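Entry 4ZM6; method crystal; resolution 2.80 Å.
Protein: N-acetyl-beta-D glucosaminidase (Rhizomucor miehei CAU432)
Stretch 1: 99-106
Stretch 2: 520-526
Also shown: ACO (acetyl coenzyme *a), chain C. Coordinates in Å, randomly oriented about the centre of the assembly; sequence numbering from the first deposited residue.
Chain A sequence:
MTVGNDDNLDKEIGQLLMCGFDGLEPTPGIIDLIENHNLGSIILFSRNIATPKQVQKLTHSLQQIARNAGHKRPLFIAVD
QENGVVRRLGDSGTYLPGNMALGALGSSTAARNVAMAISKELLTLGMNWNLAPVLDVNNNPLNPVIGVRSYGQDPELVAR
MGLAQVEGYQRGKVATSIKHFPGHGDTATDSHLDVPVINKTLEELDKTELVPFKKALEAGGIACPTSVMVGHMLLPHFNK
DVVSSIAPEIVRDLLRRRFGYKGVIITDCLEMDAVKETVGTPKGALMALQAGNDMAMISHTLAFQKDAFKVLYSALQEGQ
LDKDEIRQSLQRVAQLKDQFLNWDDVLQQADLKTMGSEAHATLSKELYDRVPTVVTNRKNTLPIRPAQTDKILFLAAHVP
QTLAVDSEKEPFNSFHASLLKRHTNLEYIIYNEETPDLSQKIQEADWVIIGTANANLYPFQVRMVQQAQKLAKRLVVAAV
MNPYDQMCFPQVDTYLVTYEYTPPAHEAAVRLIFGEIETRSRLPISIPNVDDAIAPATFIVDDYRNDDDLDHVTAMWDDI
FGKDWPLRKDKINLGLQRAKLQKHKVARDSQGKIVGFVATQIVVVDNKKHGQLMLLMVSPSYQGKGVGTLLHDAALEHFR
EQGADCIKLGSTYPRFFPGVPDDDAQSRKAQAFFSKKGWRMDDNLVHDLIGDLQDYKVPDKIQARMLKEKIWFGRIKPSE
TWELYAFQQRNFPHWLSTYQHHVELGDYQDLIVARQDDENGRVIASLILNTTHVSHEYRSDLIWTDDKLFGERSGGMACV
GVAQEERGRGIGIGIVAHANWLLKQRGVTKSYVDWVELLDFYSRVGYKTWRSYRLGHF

Stretch 1, residues 99-106: NMALGALG
Stretch 2 (520-526) RSRLPIS

A single hydrogen bond joins these two stretches, and its acceptor is a carbonyl in the last turn of a helix: Arg 522 N donates to Ala 104 O at 2.9 Å, with an N-H...O angle of 160°. No residue within the stretch donates to that oxygen, which lies one residue before the end of the helix (99-105, helical phi/psi near -60/-45); the last helical bonds run from Leu 105 N to Ala 101 O (2.9 Å) and from Gly 106 N to Leu 102 O (2.8 Å). Gly 106 then leaves helical geometry at phi/psi 85/21, a positive phi that glycine tolerates best.

Stretch 2 has no regular structure. Ser 521 (-57/163), Arg 522 (-131/133, modelled only to CB) and Leu 523 (-44/123) are largely extended, and Pro 524 (-88/26) bends the chain before Ile 525 (-156/156). The chain passes across the end of the helix, the nearest CA pairs running in opposite order: Leu 105 CA lies 4.6 Å from Ser 521 CA, and Ala 104 CA 5.0 Å from Pro 524 CA. A CA-H...O contact, Ala 104 CA to Arg 522 O at 3.3 Å, supplements the hydrogen bond. Arg 520 makes no contact with the helix stretch; the acetyl coenzyme A lies over one face of its guanidinium, Arg 520 NH2 to ACO C4A 3.0 Å.

Small residues permit this closeness. Ser 521 CB sits 3.1 Å from Ala 104 O, while its hydroxyl (chi1 51°, p) bonds elsewhere in the structure. Ala 104 CB meets Pro 524 CD at 3.7 Å. Pro 524, C-gamma endo, offers a compact apolar ring; Gly 103, having no side chain, lets the backbone itself face it, Gly 103 C lying 3.9 Å from Pro 524 CB.

Met 100 (t, t, m) extends the apolar patch with a flexible chain: Met 100 CG touches Pro 524 CG at 3.5 Å, and Met 100 CE reaches Ile 525 CD1, also at 3.5 Å. Ile 525 (chi1 -120°, chi2 66°) starts sideways, but its end comes nearer the helix.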

# COMPACT_ATOMS: atom_id res chain seq x y z
N ASN A 99 22.27 12.26 0.26
CA ASN A 99 21.11 11.41 0.02
C ASN A 99 21.40 9.99 -0.48
O ASN A 99 21.13 9.03 0.23
CB ASN A 99 20.08 12.13 -0.86
CG ASN A 99 19.18 13.08 -0.07
OD1 ASN A 99 19.53 13.52 1.03
ND2 ASN A 99 18.02 13.40 -0.63
N MET A 100 21.95 9.82 -1.68
CA MET A 100 22.15 8.46 -2.20
C MET A 100 23.07 7.63 -1.30
O MET A 100 22.92 6.42 -1.20
CB MET A 100 22.66 8.44 -3.64
CG MET A 100 22.50 7.08 -4.31
SD MET A 100 22.81 7.06 -6.09
CE MET A 100 21.48 8.09 -6.69
N ALA A 101 24.02 8.29 -0.64
CA ALA A 101 24.85 7.61 0.35
C ALA A 101 23.94 6.93 1.37
O ALA A 101 24.03 5.72 1.57
CB ALA A 101 25.79 8.59 1.03
N LEU A 102 23.05 7.72 1.97
CA LEU A 102 22.06 7.21 2.93
C LEU A 102 21.16 6.13 2.32
O LEU A 102 20.85 5.14 2.98
CB LEU A 102 21.19 8.36 3.47
CG LEU A 102 21.87 9.34 4.43
CD1 LEU A 102 21.03 10.59 4.61
CD2 LEU A 102 22.15 8.67 5.77
N GLY A 103 20.74 6.32 1.07
CA GLY A 103 19.95 5.30 0.37
C GLY A 103 20.67 3.97 0.30
O GLY A 103 20.09 2.92 0.58
N ALA A 104 21.94 4.02 -0.08
CA ALA A 104 22.79 2.83 -0.14
C ALA A 104 22.97 2.21 1.25
O ALA A 104 22.99 0.99 1.39
CB ALA A 104 24.14 3.18 -0.74
N LEU A 105 23.12 3.08 2.24
CA LEU A 105 23.21 2.69 3.66
C LEU A 105 21.95 1.93 4.08
O LEU A 105 22.04 0.87 4.72
CB LEU A 105 23.40 3.94 4.54
CG LEU A 105 24.16 3.77 5.85
CD1 LEU A 105 24.41 5.13 6.47
CD2 LEU A 105 23.43 2.85 6.82
N GLY A 106 20.79 2.48 3.73
CA GLY A 106 19.52 1.77 3.84
C GLY A 106 18.81 1.82 5.18
O GLY A 106 17.97 0.97 5.46
N ARG A 520 28.64 -3.04 3.57
CA ARG A 520 27.34 -3.40 4.15
C ARG A 520 26.17 -2.81 3.36
O ARG A 520 25.10 -3.41 3.26
CB ARG A 520 27.30 -2.91 5.60
CG ARG A 520 28.32 -3.60 6.50
CD ARG A 520 29.11 -2.62 7.36
NE ARG A 520 28.78 -2.64 8.79
CZ ARG A 520 27.62 -2.26 9.33
NH1 ARG A 520 26.60 -1.86 8.58
NH2 ARG A 520 27.47 -2.30 10.64
N SER A 521 26.39 -1.62 2.79
CA SER A 521 25.43 -0.97 1.90
C SER A 521 25.04 -1.83 0.71
O SER A 521 25.73 -2.78 0.37
CB SER A 521 26.02 0.34 1.39
OG SER A 521 27.31 0.12 0.84
N ARG A 522 23.93 -1.46 0.08
CA ARG A 522 23.44 -2.14 -1.12
C ARG A 522 23.14 -1.06 -2.15
O ARG A 522 22.51 -0.05 -1.82
CB ARG A 522 22.18 -2.95 -0.80
N LEU A 523 23.59 -1.26 -3.39
CA LEU A 523 23.31 -0.30 -4.46
C LEU A 523 21.85 0.14 -4.40
O LEU A 523 20.97 -0.71 -4.45
CB LEU A 523 23.57 -0.91 -5.84
CG LEU A 523 24.96 -0.79 -6.47
CD1 LEU A 523 25.02 -1.60 -7.76
CD2 LEU A 523 25.28 0.67 -6.75
N PRO A 524 21.59 1.46 -4.28
CA PRO A 524 20.22 1.97 -4.36
C PRO A 524 19.81 2.29 -5.80
O PRO A 524 18.91 3.08 -6.03
CB PRO A 524 20.29 3.24 -3.51
CG PRO A 524 21.69 3.71 -3.65
CD PRO A 524 22.55 2.53 -3.97
N ILE A 525 20.44 1.60 -6.76
CA ILE A 525 20.44 2.00 -8.16
C ILE A 525 20.69 0.76 -9.01
O ILE A 525 21.27 -0.22 -8.54
CB ILE A 525 21.56 3.05 -8.38
CG1 ILE A 525 20.98 4.35 -8.90
CG2 ILE A 525 22.66 2.56 -9.32
CD1 ILE A 525 20.09 5.07 -7.91
N SER A 526 20.25 0.80 -10.27
CA SER A 526 20.65 -0.21 -11.26
C SER A 526 21.74 0.39 -12.12
O SER A 526 21.62 1.54 -12.56
CB SER A 526 19.47 -0.63 -12.14
OG SER A 526 18.94 -1.87 -11.73
N1A ACO C . 29.42 -5.96 9.63
C2A ACO C . 30.04 -5.52 10.75
N3A ACO C . 29.37 -5.05 11.83
C4A ACO C . 28.01 -5.02 11.86
C5A ACO C . 27.27 -5.48 10.67
C6A ACO C . 28.06 -5.97 9.52
N6A ACO C . 27.44 -6.42 8.40
N7A ACO C . 25.97 -5.33 10.94
C8A ACO C . 25.87 -4.82 12.20
N9A ACO C . 27.09 -4.62 12.74
C1B ACO C . 27.34 -4.07 14.11
C2B ACO C . 27.57 -2.57 14.09
O2B ACO C . 28.71 -2.23 14.89
C3B ACO C . 26.29 -1.94 14.62
O3B ACO C . 26.49 -0.76 15.43
P3B ACO C . 27.06 -0.70 16.95
O7A ACO C . 25.84 -0.90 17.84
O8A ACO C . 28.13 -1.76 17.04
O9A ACO C . 27.60 0.70 17.03
C4B ACO C . 25.58 -3.08 15.35
O4B ACO C . 26.19 -4.31 14.93
C5B ACO C . 24.09 -3.08 15.06
O5B ACO C . 23.62 -4.42 15.20
P1A ACO C . 22.48 -5.03 14.25
O1A ACO C . 23.09 -6.22 13.55
O2A ACO C . 21.78 -3.97 13.45
O3A ACO C . 21.52 -5.48 15.45
P2A ACO C . 21.33 -7.03 15.82
O4A ACO C . 20.82 -7.74 14.59
O5A ACO C . 22.57 -7.53 16.50
O6A ACO C . 20.16 -6.90 16.92
CBP ACO C . 19.56 -6.62 19.25
CCP ACO C . 20.34 -6.07 18.06
CDP ACO C . 18.07 -6.63 18.93
CEP ACO C . 19.80 -5.71 20.44
CAP ACO C . 20.08 -8.04 19.50
OAP ACO C . 21.34 -7.97 20.15
C9P ACO C . 19.14 -8.88 20.31
O9P ACO C . 18.36 -9.63 19.73
N8P ACO C . 19.20 -8.81 21.64
C7P ACO C . 18.34 -9.65 22.46
C6P ACO C . 18.30 -9.22 23.91
C5P ACO C . 17.58 -7.91 24.18
O5P ACO C . 17.94 -7.31 25.18
N4P ACO C . 16.58 -7.46 23.40
C3P ACO C . 15.84 -6.23 23.70
C2P ACO C . 14.59 -6.48 24.55
S1P ACO C . 14.00 -5.02 25.38
C ACO C . 12.93 -4.33 24.30
O ACO C . 12.79 -4.80 23.19
CH3 ACO C . 12.18 -3.12 24.76